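Local coordinates for phospholipase C-beta (PLC-beta) (Sepia officinalis, PDB 3QR0), which is a multidomain phospholipase C of the beta class, combining a PH domain, EF-hand-like modules, an X and Y core of TIM-barrel type and a C2 domain, at residues A[323-326]-A[331-334]; A[357-362]-A[598-603]; A[588-593]-A[714-719]; A[612-617]-A[621-626]; A[650-655]-A[736-741]. All blocks are in the same frame, centred on the assembly; numbering follows the deposited sequence.

Contact 1. Residues A[323-326]-A[331-334]; sequences ANMK and AYYI
Y332 points its ring at the loop 323-326 and meets the backbone of N324 and M325 with its hydroxyl end. The polar part of the contact is a single bond: the Y332 OH donates to N324 O at 2.7 Å. The carbonyl sees the hydroxyl at a C=O...O angle of 126°, with the donor tilted 24° from the carbonyl plane. N324 O in turn lies at the edge of the ring and near its plane. The Y332 OH has a second partner in the backbone N of L327, so the phenol is held at its far end from two points of the same loop. Within that loop, N324 OD1 accepts from K326 N at 2.9 Å. This bond closes an Asx turn next to the carbonyl that Y332 uses.

The other interaction is a Met-aromatic contact. M325 departs away from the tyrosine, but its chain bends at chi2 and chi3 (-54° for chi2) and folds back, bringing M325 SD to 4.2 Å from Y332 CE1. The sulfur is 5.3 Å from the ring centroid and stands oblique to the ring. M325 and the Y332 ring also pack on Y622 of the neighbouring strand, while P459 lies against the tyrosine.

Strand 332-334 pairs antiparallel with strand 622-624. The contact is thus an Asx turn fastened by a tyrosine hydroxyl to the start of this two-stranded sheet, in which one strand comes from the X region and the other from the Y region.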
# COMPACT_ATOMS: atom_id res chain seq x y z
N ALA A 323 -10.08 10.58 -8.39
CA ALA A 323 -10.97 9.82 -9.27
C ALA A 323 -12.41 10.26 -9.10
O ALA A 323 -12.80 10.78 -8.05
CB ALA A 323 -10.84 8.32 -9.00
N ASN A 324 -13.20 10.07 -10.15
CA ASN A 324 -14.63 10.28 -10.11
C ASN A 324 -15.25 9.23 -9.20
O ASN A 324 -15.29 8.05 -9.55
CB ASN A 324 -15.21 10.20 -11.52
CG ASN A 324 -16.72 10.30 -11.57
OD1 ASN A 324 -17.37 10.64 -10.59
ND2 ASN A 324 -17.29 10.01 -12.73
N MET A 325 -15.74 9.67 -8.04
CA MET A 325 -16.34 8.78 -7.04
C MET A 325 -17.87 8.76 -7.12
O MET A 325 -18.54 8.27 -6.21
CB MET A 325 -15.91 9.20 -5.63
CG MET A 325 -14.39 9.22 -5.42
SD MET A 325 -13.61 7.65 -5.86
CE MET A 325 -14.31 6.55 -4.64
N LYS A 326 -18.42 9.30 -8.21
CA LYS A 326 -19.87 9.45 -8.34
C LYS A 326 -20.47 8.57 -9.44
O LYS A 326 -21.43 8.95 -10.09
CB LYS A 326 -20.20 10.93 -8.57
CG LYS A 326 -19.69 11.85 -7.46
CD LYS A 326 -19.98 13.31 -7.77
CE LYS A 326 -19.45 14.21 -6.67
NZ LYS A 326 -20.05 15.58 -6.72
N ALA A 331 -18.79 0.04 -10.67
CA ALA A 331 -17.76 0.63 -11.53
C ALA A 331 -16.34 0.64 -10.94
O ALA A 331 -15.42 1.09 -11.59
CB ALA A 331 -18.17 2.05 -11.92
N TYR A 332 -16.17 0.13 -9.72
CA TYR A 332 -14.91 0.28 -9.01
C TYR A 332 -14.28 -1.05 -8.63
O TYR A 332 -14.97 -2.04 -8.39
CB TYR A 332 -15.13 1.09 -7.73
CG TYR A 332 -15.66 2.46 -8.01
CD1 TYR A 332 -14.80 3.55 -8.15
CD2 TYR A 332 -17.02 2.68 -8.16
CE1 TYR A 332 -15.30 4.82 -8.42
CE2 TYR A 332 -17.52 3.94 -8.44
CZ TYR A 332 -16.65 5.00 -8.58
OH TYR A 332 -17.17 6.24 -8.85
N TYR A 333 -12.95 -1.06 -8.58
CA TYR A 333 -12.23 -2.11 -7.88
C TYR A 333 -12.17 -1.66 -6.42
O TYR A 333 -11.81 -0.52 -6.15
CB TYR A 333 -10.83 -2.29 -8.44
CG TYR A 333 -10.78 -2.73 -9.88
CD1 TYR A 333 -11.47 -3.86 -10.32
CD2 TYR A 333 -10.01 -2.03 -10.81
CE1 TYR A 333 -11.42 -4.27 -11.65
CE2 TYR A 333 -9.94 -2.44 -12.14
CZ TYR A 333 -10.65 -3.56 -12.55
OH TYR A 333 -10.59 -3.95 -13.87
N ILE A 334 -12.55 -2.55 -5.51
CA ILE A 334 -12.70 -2.23 -4.09
C ILE A 334 -11.79 -3.16 -3.28
O ILE A 334 -11.90 -4.38 -3.36
CB ILE A 334 -14.17 -2.39 -3.65
CG1 ILE A 334 -15.11 -1.57 -4.54
CG2 ILE A 334 -14.34 -1.98 -2.18
CD1 ILE A 334 -16.58 -1.69 -4.18

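Contact 2. Residues A[357-362]-A[598-603]; sequences RQVLLT and LNFQCF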
# COMPACT_ATOMS: atom_id res chain seq x y z
N ARG A 357 -8.66 -3.83 12.81
CA ARG A 357 -8.19 -2.45 12.81
C ARG A 357 -7.07 -2.31 11.78
O ARG A 357 -7.08 -1.40 10.96
CB ARG A 357 -7.70 -2.04 14.20
CG ARG A 357 -8.75 -2.11 15.29
CD ARG A 357 -8.29 -1.48 16.59
NE ARG A 357 -9.26 -1.70 17.66
CZ ARG A 357 -9.28 -2.74 18.50
NH1 ARG A 357 -8.35 -3.69 18.47
NH2 ARG A 357 -10.24 -2.82 19.42
N GLN A 358 -6.11 -3.24 11.79
CA GLN A 358 -4.96 -3.14 10.89
C GLN A 358 -5.35 -3.22 9.42
O GLN A 358 -4.81 -2.47 8.60
CB GLN A 358 -3.90 -4.21 11.21
CG GLN A 358 -3.21 -4.01 12.55
CD GLN A 358 -2.55 -2.66 12.69
OE1 GLN A 358 -1.88 -2.18 11.77
NE2 GLN A 358 -2.72 -2.03 13.85
N VAL A 359 -6.28 -4.10 9.09
CA VAL A 359 -6.73 -4.24 7.70
C VAL A 359 -7.45 -2.97 7.21
O VAL A 359 -7.20 -2.50 6.09
CB VAL A 359 -7.61 -5.50 7.51
CG1 VAL A 359 -8.30 -5.50 6.15
CG2 VAL A 359 -6.74 -6.75 7.67
N LEU A 360 -8.29 -2.39 8.07
CA LEU A 360 -9.00 -1.15 7.74
C LEU A 360 -8.03 0.03 7.58
O LEU A 360 -8.28 0.95 6.80
CB LEU A 360 -10.07 -0.84 8.79
CG LEU A 360 -11.32 -1.73 8.70
CD1 LEU A 360 -12.14 -1.67 9.98
CD2 LEU A 360 -12.18 -1.33 7.49
N LEU A 361 -6.92 -0.02 8.30
CA LEU A 361 -5.92 1.04 8.26
C LEU A 361 -5.10 1.07 6.98
O LEU A 361 -4.55 2.12 6.62
CB LEU A 361 -4.99 0.95 9.48
CG LEU A 361 -5.68 1.36 10.78
CD1 LEU A 361 -4.86 0.90 11.98
CD2 LEU A 361 -5.93 2.86 10.82
N THR A 362 -5.03 -0.06 6.28
CA THR A 362 -4.44 -0.09 4.93
C THR A 362 -5.36 0.56 3.89
O THR A 362 -4.95 0.77 2.74
CB THR A 362 -4.19 -1.52 4.44
OG1 THR A 362 -5.45 -2.15 4.16
CG2 THR A 362 -3.41 -2.34 5.48
N LEU A 598 -8.48 -11.08 -0.59
CA LEU A 598 -7.16 -11.66 -0.39
C LEU A 598 -6.90 -11.87 1.09
O LEU A 598 -7.46 -11.19 1.95
CB LEU A 598 -6.09 -10.74 -0.98
CG LEU A 598 -6.25 -10.43 -2.48
CD1 LEU A 598 -5.33 -9.29 -2.89
CD2 LEU A 598 -5.98 -11.68 -3.31
N ASN A 599 -6.03 -12.83 1.39
CA ASN A 599 -5.55 -13.04 2.74
C ASN A 599 -4.47 -12.01 3.07
O ASN A 599 -3.34 -12.14 2.63
CB ASN A 599 -5.03 -14.46 2.90
CG ASN A 599 -6.12 -15.50 2.74
OD1 ASN A 599 -7.17 -15.41 3.37
ND2 ASN A 599 -5.87 -16.49 1.90
N PHE A 600 -4.84 -11.01 3.87
CA PHE A 600 -3.95 -9.89 4.19
C PHE A 600 -2.73 -10.28 5.03
O PHE A 600 -1.75 -9.54 5.05
CB PHE A 600 -4.72 -8.74 4.86
CG PHE A 600 -5.27 -7.74 3.89
CD1 PHE A 600 -6.10 -8.14 2.86
CD2 PHE A 600 -4.96 -6.39 4.00
CE1 PHE A 600 -6.60 -7.23 1.95
CE2 PHE A 600 -5.47 -5.47 3.10
CZ PHE A 600 -6.28 -5.89 2.08
N GLN A 601 -2.80 -11.43 5.69
CA GLN A 601 -1.70 -11.90 6.53
C GLN A 601 -0.60 -12.60 5.74
O GLN A 601 0.47 -12.87 6.29
CB GLN A 601 -2.21 -12.86 7.62
CG GLN A 601 -2.66 -14.23 7.13
CD GLN A 601 -4.12 -14.29 6.72
OE1 GLN A 601 -4.68 -13.34 6.15
NE2 GLN A 601 -4.76 -15.42 7.01
N CYS A 602 -0.85 -12.90 4.47
CA CYS A 602 0.13 -13.58 3.63
C CYS A 602 0.73 -12.59 2.66
O CYS A 602 0.09 -12.20 1.69
CB CYS A 602 -0.51 -14.74 2.88
SG CYS A 602 0.63 -15.69 1.85
N PHE A 603 1.98 -12.20 2.91
CA PHE A 603 2.67 -11.19 2.11
C PHE A 603 3.33 -11.77 0.87
O PHE A 603 4.52 -11.56 0.62
CB PHE A 603 3.67 -10.43 2.97
CG PHE A 603 3.02 -9.57 4.02
CD1 PHE A 603 2.31 -8.43 3.65
CD2 PHE A 603 3.08 -9.91 5.36
CE1 PHE A 603 1.69 -7.64 4.60
CE2 PHE A 603 2.45 -9.12 6.33
CZ PHE A 603 1.76 -7.98 5.94
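V359, towards the C-terminal part of helix 354-361, lies opposite F600, the second residue of the type I beta turn N599 to C602, with their CA atoms 7.2 Å apart; that turn is closed by the bond from C602 N to N599 O.

Both methyls of V359 reach F600, at different heights. V359 CG1 stands over one face of the phenyl ring, 4.2 Å from its centroid and displaced toward the rim, a CH-pi contact. V359 CG2 sits nearer the root of the side chain, 4.0 Å from F600 CB. With CG1 anti to the backbone N (chi1 169°) and CG2 anti to the carbonyl carbon, both methyls lie on the same side of the ring, CG1 over CD2 and CE2 and CG2 nearer CB.

T362 approaches from another direction, its OG1 lying at the ring edge near the plane, 3.5 Å from F600 CE2. This hydroxyl does not bond across the contact; it turns back to donate to V359 O at 2.6 Å, and C364 N binds it as well. V359 O receives T362 N too; it is thus held by the backbone and the side chain of T362 together, and the threonine oxygen is fixed beside the ring. M607 and N610 of helix 605-613 pack on F600.

Next to the phenylalanine, N599 OD1 is hydrogen-bonded to H338, and the F600 side chain is about 13 Å from the calcium ion. The contact joins a helix of the X region to the loop that follows strand 595-596 of the Y region, within the TIM-barrel-type core.

Contact 3. Residues A[588-593]-A[714-719]; sequences YWNAGC and PDLAVV
L716 of the C2 domain meets N590 and W589 at the Schellman motif that ends helix 586-589 in the Y region, so this is an interface between the barrel-type core and the C2 domain. The motif is formed by C593 N bonding to Y588 O and G592 N to W589 O, with G592 at positive phi. On the other side, L716 closes a short 3-10 segment just before strand 718-725.

The leucine points toward the helix end from its first bond. Its CB is 4.0 Å from N590 OD1. Beyond it, CG lies anti to the carbonyl carbon (chi1 -73°), which carries the fork of the side chain forward over the turn. CD1 comes to 3.9 Å from N590 OD1, the oxygen its CB already faces. CD2 takes the other course and approaches W589 O at 4.3 Å; the hydroxyl of Y333, which is hydrogen-bonded to that carbonyl, also lies close to this methyl.

N590 crosses the leucine at a slant and divides its amide between two tasks. Its ND2 donates to G677 O, a second link to the C2 domain, while OD1 is left to face L716 and a water. That water donates twice, to N590 OD1 at 2.8 Å and to the backbone L716 O at 2.8 Å.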
# COMPACT_ATOMS: atom_id res chain seq x y z
N TYR A 588 -8.95 -11.71 -11.74
CA TYR A 588 -10.37 -11.40 -11.59
C TYR A 588 -10.69 -9.93 -11.88
O TYR A 588 -11.77 -9.63 -12.39
CB TYR A 588 -10.84 -11.85 -10.20
CG TYR A 588 -10.57 -13.33 -10.02
CD1 TYR A 588 -11.37 -14.28 -10.65
CD2 TYR A 588 -9.47 -13.78 -9.30
CE1 TYR A 588 -11.11 -15.63 -10.53
CE2 TYR A 588 -9.20 -15.13 -9.18
CZ TYR A 588 -10.03 -16.05 -9.80
OH TYR A 588 -9.77 -17.39 -9.68
N TRP A 589 -9.76 -9.03 -11.58
CA TRP A 589 -9.92 -7.62 -11.98
C TRP A 589 -10.03 -7.48 -13.50
O TRP A 589 -10.69 -6.55 -13.99
CB TRP A 589 -8.77 -6.74 -11.49
CG TRP A 589 -8.73 -6.52 -10.02
CD1 TRP A 589 -9.79 -6.51 -9.15
CD2 TRP A 589 -7.57 -6.23 -9.24
NE1 TRP A 589 -9.35 -6.25 -7.88
CE2 TRP A 589 -8.00 -6.06 -7.90
CE3 TRP A 589 -6.21 -6.08 -9.54
CZ2 TRP A 589 -7.11 -5.77 -6.87
CZ3 TRP A 589 -5.34 -5.79 -8.51
CH2 TRP A 589 -5.79 -5.64 -7.20
N ASN A 590 -9.39 -8.39 -14.23
CA ASN A 590 -9.47 -8.41 -15.70
C ASN A 590 -10.88 -8.68 -16.22
O ASN A 590 -11.21 -8.28 -17.34
CB ASN A 590 -8.52 -9.47 -16.30
CG ASN A 590 -7.05 -9.13 -16.10
OD1 ASN A 590 -6.66 -7.97 -15.97
ND2 ASN A 590 -6.21 -10.17 -16.07
N ALA A 591 -11.71 -9.36 -15.42
CA ALA A 591 -13.11 -9.61 -15.76
C ALA A 591 -14.05 -8.56 -15.13
O ALA A 591 -15.28 -8.70 -15.21
CB ALA A 591 -13.52 -11.00 -15.32
N GLY A 592 -13.48 -7.54 -14.50
CA GLY A 592 -14.26 -6.46 -13.90
C GLY A 592 -14.82 -6.76 -12.52
O GLY A 592 -15.66 -6.00 -12.04
N CYS A 593 -14.35 -7.84 -11.88
CA CYS A 593 -14.78 -8.20 -10.52
C CYS A 593 -14.29 -7.14 -9.54
O CYS A 593 -13.15 -6.70 -9.63
CB CYS A 593 -14.25 -9.57 -10.08
SG CYS A 593 -14.76 -10.94 -11.13
N PRO A 714 -2.74 -1.56 -21.32
CA PRO A 714 -1.94 -0.88 -20.30
C PRO A 714 -2.69 -0.51 -19.01
O PRO A 714 -2.15 -0.66 -17.93
CB PRO A 714 -1.45 0.37 -21.02
CG PRO A 714 -1.39 -0.03 -22.45
CD PRO A 714 -2.57 -0.94 -22.64
N ASP A 715 -3.94 -0.04 -19.13
CA ASP A 715 -4.66 0.45 -17.95
C ASP A 715 -5.09 -0.65 -16.97
O ASP A 715 -5.48 -0.35 -15.85
CB ASP A 715 -5.87 1.31 -18.35
CG ASP A 715 -5.45 2.68 -18.90
OD1 ASP A 715 -4.28 3.09 -18.71
OD2 ASP A 715 -6.31 3.34 -19.52
N LEU A 716 -5.01 -1.92 -17.39
CA LEU A 716 -5.22 -3.05 -16.47
C LEU A 716 -3.91 -3.61 -15.90
O LEU A 716 -3.93 -4.56 -15.11
CB LEU A 716 -5.99 -4.17 -17.18
CG LEU A 716 -7.49 -3.94 -17.46
CD1 LEU A 716 -8.05 -5.11 -18.25
CD2 LEU A 716 -8.28 -3.75 -16.16
N ALA A 717 -2.78 -3.02 -16.28
CA ALA A 717 -1.47 -3.60 -15.98
C ALA A 717 -0.65 -2.77 -15.01
O ALA A 717 -0.81 -1.55 -14.92
CB ALA A 717 -0.69 -3.81 -17.27
N VAL A 718 0.25 -3.45 -14.31
CA VAL A 718 1.27 -2.81 -13.51
C VAL A 718 2.62 -3.42 -13.84
O VAL A 718 2.71 -4.59 -14.21
CB VAL A 718 0.99 -2.95 -12.00
CG1 VAL A 718 -0.39 -2.41 -11.68
CG2 VAL A 718 1.12 -4.42 -11.55
N VAL A 719 3.66 -2.60 -13.75
CA VAL A 719 5.03 -3.08 -13.81
C VAL A 719 5.59 -3.04 -12.39
O VAL A 719 5.22 -2.16 -11.59
CB VAL A 719 5.90 -2.25 -14.80
CG1 VAL A 719 6.04 -0.80 -14.35
CG2 VAL A 719 7.26 -2.90 -14.99
O HOH W 1 -5.95 -6.18 -13.97

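Contact 4. Residues A[612-617]-A[621-626]; sequences GVFEYN and GYLLKP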
# COMPACT_ATOMS: atom_id res chain seq x y z
N GLY A 612 0.15 -2.17 -3.26
CA GLY A 612 0.74 -1.25 -4.22
C GLY A 612 -0.25 -0.45 -5.04
O GLY A 612 -0.11 0.77 -5.17
N VAL A 613 -1.26 -1.11 -5.60
CA VAL A 613 -2.21 -0.43 -6.48
C VAL A 613 -3.22 0.41 -5.71
O VAL A 613 -3.59 1.50 -6.16
CB VAL A 613 -2.96 -1.40 -7.45
CG1 VAL A 613 -1.95 -2.23 -8.28
CG2 VAL A 613 -3.92 -2.30 -6.72
N PHE A 614 -3.63 -0.06 -4.53
CA PHE A 614 -4.62 0.64 -3.72
C PHE A 614 -4.04 1.78 -2.86
O PHE A 614 -4.78 2.42 -2.11
CB PHE A 614 -5.43 -0.34 -2.86
CG PHE A 614 -6.56 -1.01 -3.60
CD1 PHE A 614 -7.65 -0.27 -4.04
CD2 PHE A 614 -6.54 -2.37 -3.86
CE1 PHE A 614 -8.69 -0.88 -4.72
CE2 PHE A 614 -7.58 -2.98 -4.54
CZ PHE A 614 -8.66 -2.23 -4.97
N GLU A 615 -2.74 2.04 -2.97
CA GLU A 615 -2.16 3.26 -2.42
C GLU A 615 -2.71 4.47 -3.15
O GLU A 615 -2.88 5.54 -2.56
CB GLU A 615 -0.63 3.26 -2.53
CG GLU A 615 -0.01 4.45 -1.80
CD GLU A 615 1.48 4.54 -1.93
OE1 GLU A 615 2.05 3.98 -2.89
OE2 GLU A 615 2.09 5.18 -1.05
N TYR A 616 -2.99 4.30 -4.44
CA TYR A 616 -3.46 5.39 -5.28
C TYR A 616 -4.92 5.75 -5.01
O TYR A 616 -5.62 5.04 -4.28
CB TYR A 616 -3.21 5.07 -6.76
CG TYR A 616 -1.73 5.09 -7.09
CD1 TYR A 616 -1.10 6.28 -7.45
CD2 TYR A 616 -0.95 3.94 -7.00
CE1 TYR A 616 0.25 6.32 -7.73
CE2 TYR A 616 0.41 3.98 -7.28
CZ TYR A 616 1.00 5.18 -7.64
OH TYR A 616 2.34 5.24 -7.93
N ASN A 617 -5.36 6.87 -5.57
CA ASN A 617 -6.66 7.47 -5.26
C ASN A 617 -6.83 7.70 -3.75
O ASN A 617 -7.84 7.31 -3.16
CB ASN A 617 -7.81 6.65 -5.84
CG ASN A 617 -9.09 7.45 -5.97
OD1 ASN A 617 -9.06 8.63 -6.35
ND2 ASN A 617 -10.23 6.83 -5.65
N GLY A 621 -9.18 2.98 -0.96
CA GLY A 621 -9.65 1.61 -1.15
C GLY A 621 -10.57 1.45 -2.35
O GLY A 621 -11.13 0.37 -2.54
N TYR A 622 -10.72 2.51 -3.15
CA TYR A 622 -11.52 2.48 -4.37
C TYR A 622 -10.71 2.94 -5.57
O TYR A 622 -10.08 4.00 -5.52
CB TYR A 622 -12.75 3.39 -4.22
CG TYR A 622 -13.82 2.79 -3.37
CD1 TYR A 622 -13.73 2.80 -1.98
CD2 TYR A 622 -14.94 2.20 -3.95
CE1 TYR A 622 -14.72 2.22 -1.20
CE2 TYR A 622 -15.92 1.62 -3.19
CZ TYR A 622 -15.82 1.64 -1.81
OH TYR A 622 -16.80 1.07 -1.06
N LEU A 623 -10.73 2.15 -6.65
CA LEU A 623 -10.13 2.53 -7.92
C LEU A 623 -11.19 2.40 -9.01
O LEU A 623 -11.86 1.37 -9.10
CB LEU A 623 -8.94 1.63 -8.25
CG LEU A 623 -7.74 1.70 -7.31
CD1 LEU A 623 -6.78 0.53 -7.57
CD2 LEU A 623 -7.03 3.03 -7.46
N LEU A 624 -11.34 3.44 -9.82
CA LEU A 624 -12.31 3.43 -10.90
C LEU A 624 -11.83 2.49 -12.00
O LEU A 624 -10.69 2.60 -12.45
CB LEU A 624 -12.49 4.85 -11.46
CG LEU A 624 -13.59 5.04 -12.52
CD1 LEU A 624 -14.94 4.70 -11.92
CD2 LEU A 624 -13.57 6.47 -13.07
N LYS A 625 -12.70 1.57 -12.44
CA LYS A 625 -12.36 0.68 -13.55
C LYS A 625 -12.15 1.47 -14.86
O LYS A 625 -12.74 2.54 -15.04
CB LYS A 625 -13.43 -0.40 -13.74
CG LYS A 625 -13.52 -1.40 -12.58
CD LYS A 625 -14.32 -2.66 -12.95
CE LYS A 625 -15.77 -2.53 -12.62
NZ LYS A 625 -16.60 -3.65 -13.14
N PRO A 626 -11.30 0.96 -15.76
CA PRO A 626 -11.13 1.65 -17.04
C PRO A 626 -12.46 1.86 -17.78
O PRO A 626 -13.36 1.03 -17.69
CB PRO A 626 -10.21 0.70 -17.83
CG PRO A 626 -9.45 -0.04 -16.79
CD PRO A 626 -10.38 -0.18 -15.61
O HOH W 2 -7.25 3.17 -3.03
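One water knits the two segments together: it donates to F614 O at 2.7 Å and to Y616 O at 2.8 Å, and accepts from G621 N at 2.8 Å. Two carbonyls of the chain leaving helix 605-613 and the amide before strand 622-624 thus share one water oxygen, which also lies at the edge of the F614 ring, in its plane.

A direct bond runs beside it. N617 ND2 donates to Y622 O at 2.8 Å, fairly straight at 157°, with the acceptor close to the plane of the amide. The N617 CG, anti to its own N (chi1 -160°), reaches toward the strand, and its OD1 receives A323 N.

L623 supplies the apolar part. Its CD1 sits over one face of the F614 ring, 4.0 Å from the centroid and offset toward the rim, and also touches V613 CG2 at 4.1 Å, while CD2 rests on N617 CB at 4.0 Å. F614 CE1 lies 3.5 Å from G621 O.

Together these contacts fold the end of helix 605-613 onto strand 622-624, a tight helix-to-strand connection beside the two-stranded antiparallel sheet that this strand makes with 332-334.

Contact 5. Residues A[650-655]-A[736-741]; sequences GTIEIK and MPLDGI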
# COMPACT_ATOMS: atom_id res chain seq x y z
N GLY A 650 0.42 -0.49 -25.63
CA GLY A 650 1.63 0.19 -25.17
C GLY A 650 2.88 -0.65 -25.32
O GLY A 650 2.81 -1.86 -25.58
N THR A 651 4.02 0.01 -25.18
CA THR A 651 5.31 -0.65 -25.05
C THR A 651 5.95 -0.08 -23.79
O THR A 651 5.85 1.13 -23.54
CB THR A 651 6.22 -0.39 -26.27
OG1 THR A 651 5.54 -0.79 -27.46
CG2 THR A 651 7.52 -1.20 -26.17
N ILE A 652 6.57 -0.96 -23.01
CA ILE A 652 7.27 -0.58 -21.80
C ILE A 652 8.68 -1.17 -21.86
O ILE A 652 8.84 -2.35 -22.17
CB ILE A 652 6.58 -1.11 -20.52
CG1 ILE A 652 5.18 -0.50 -20.36
CG2 ILE A 652 7.45 -0.84 -19.30
CD1 ILE A 652 5.17 0.95 -19.90
N GLU A 653 9.68 -0.34 -21.59
CA GLU A 653 11.06 -0.82 -21.48
C GLU A 653 11.62 -0.35 -20.15
O GLU A 653 11.44 0.81 -19.76
CB GLU A 653 11.91 -0.31 -22.65
CG GLU A 653 11.27 -0.54 -24.01
CD GLU A 653 12.16 -0.18 -25.19
OE1 GLU A 653 13.29 0.32 -24.98
OE2 GLU A 653 11.73 -0.40 -26.35
N ILE A 654 12.26 -1.26 -19.43
CA ILE A 654 12.81 -0.95 -18.12
C ILE A 654 14.27 -1.36 -18.10
O ILE A 654 14.59 -2.54 -18.22
CB ILE A 654 12.06 -1.69 -16.98
CG1 ILE A 654 10.55 -1.45 -17.06
CG2 ILE A 654 12.60 -1.26 -15.62
CD1 ILE A 654 10.11 -0.04 -16.77
N LYS A 655 15.15 -0.37 -18.00
CA LYS A 655 16.58 -0.61 -17.84
C LYS A 655 16.95 -0.38 -16.37
O LYS A 655 16.82 0.73 -15.87
CB LYS A 655 17.38 0.33 -18.74
CG LYS A 655 18.88 0.09 -18.71
CD LYS A 655 19.63 1.15 -19.50
CE LYS A 655 21.13 0.95 -19.40
NZ LYS A 655 21.55 -0.42 -19.82
N MET A 736 4.30 -0.02 -10.08
CA MET A 736 4.04 1.17 -10.87
C MET A 736 2.94 0.86 -11.90
O MET A 736 3.20 0.24 -12.92
CB MET A 736 5.31 1.61 -11.59
CG MET A 736 6.40 2.13 -10.65
SD MET A 736 7.95 2.44 -11.51
CE MET A 736 8.53 0.76 -11.74
N PRO A 737 1.69 1.28 -11.61
CA PRO A 737 0.62 1.09 -12.59
C PRO A 737 0.93 1.82 -13.89
O PRO A 737 1.46 2.93 -13.84
CB PRO A 737 -0.60 1.71 -11.90
CG PRO A 737 -0.26 1.68 -10.45
CD PRO A 737 1.20 1.94 -10.39
N LEU A 738 0.64 1.20 -15.03
CA LEU A 738 0.96 1.81 -16.33
C LEU A 738 0.05 2.99 -16.64
O LEU A 738 0.41 3.85 -17.44
CB LEU A 738 0.88 0.79 -17.47
CG LEU A 738 1.75 -0.46 -17.38
CD1 LEU A 738 1.80 -1.14 -18.75
CD2 LEU A 738 3.16 -0.15 -16.87
N ASP A 739 -1.13 3.02 -16.02
CA ASP A 739 -1.98 4.21 -16.03
C ASP A 739 -1.26 5.31 -15.25
O ASP A 739 -1.19 5.27 -14.03
CB ASP A 739 -3.35 3.88 -15.40
CG ASP A 739 -4.31 5.07 -15.39
OD1 ASP A 739 -5.33 4.98 -14.67
OD2 ASP A 739 -4.06 6.08 -16.09
N GLY A 740 -0.69 6.27 -15.98
CA GLY A 740 0.00 7.39 -15.35
C GLY A 740 1.49 7.20 -15.07
O GLY A 740 2.12 8.08 -14.49
N ILE A 741 2.06 6.07 -15.49
CA ILE A 741 3.49 5.84 -15.29
C ILE A 741 4.30 6.97 -15.95
O ILE A 741 3.94 7.46 -17.03
CB ILE A 741 3.97 4.45 -15.80
CG1 ILE A 741 5.38 4.14 -15.26
CG2 ILE A 741 3.93 4.39 -17.33
CD1 ILE A 741 5.83 2.72 -15.50
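I652 and L738 reach toward each other tip to tip across the interior of the C2 domain, with their CA atoms 8.7 Å apart. The CG1-CD1 arm of I652 meets the two methyls of L738: I652 CG1 is 3.8 Å from L738 CD1, and I652 CD1 is 3.8 Å from L738 CD2. The diagonal pairs are only slightly longer, I652 CG1 to L738 CD2 at 4.0 Å and I652 CD1 to L738 CD1 at 4.1 Å, so both methyls of the leucine touch both carbons of the arm at nearly equal distances.

The torsions explain the meeting. In I652, CG1 is anti to the carbonyl carbon (chi1 -64°), and the bend at chi2 (-74°) turns CD1 across the end of the leucine. In L738, CG takes the same position relative to its backbone, carrying the fork toward strand 650-660.

I741 comes in beside the leucine, more loosely: its CG2 is 4.5 Å from I652 CD1. A type II beta turn from L738 to I741, with G740 at positive phi, brings both residues round to the same isoleucine.

L738 and I741 lie in the turn that follows strand 730-737 of one sheet, and I652 on strand 650-660 of the other, so the contact joins the two layers of the C2 beta sandwich. Other residues of both layers enclose it: F708 and A769 pack on I652, and V719 and V711 on L738. Only aliphatic carbons meet across the contact, so its cohesion probably rests on van der Waals fit and the exclusion of water.

Overall arrangement
Contacts 2 to 5 are buried, whereas contact 1 is only partly so, with N324 and K326 exposed. Contacts 1 and 4 share the sheet of strands 332-334 and 622-624; there the bonds from Y333 N to L623 O and from K625 N to A331 O join them, and both combine polar bonds with aromatic packing. Contact 3 touches both and brings in the C2 domain through leucine packing and a bridging water. From it, strand 718-725 pairs with strand 730-737 of contact 5, where the chemistry becomes wholly aliphatic. Contact 2 touches none of the others; it packs a helix against a loop within the X and Y core, its centre about 27 Å from that of contact 5.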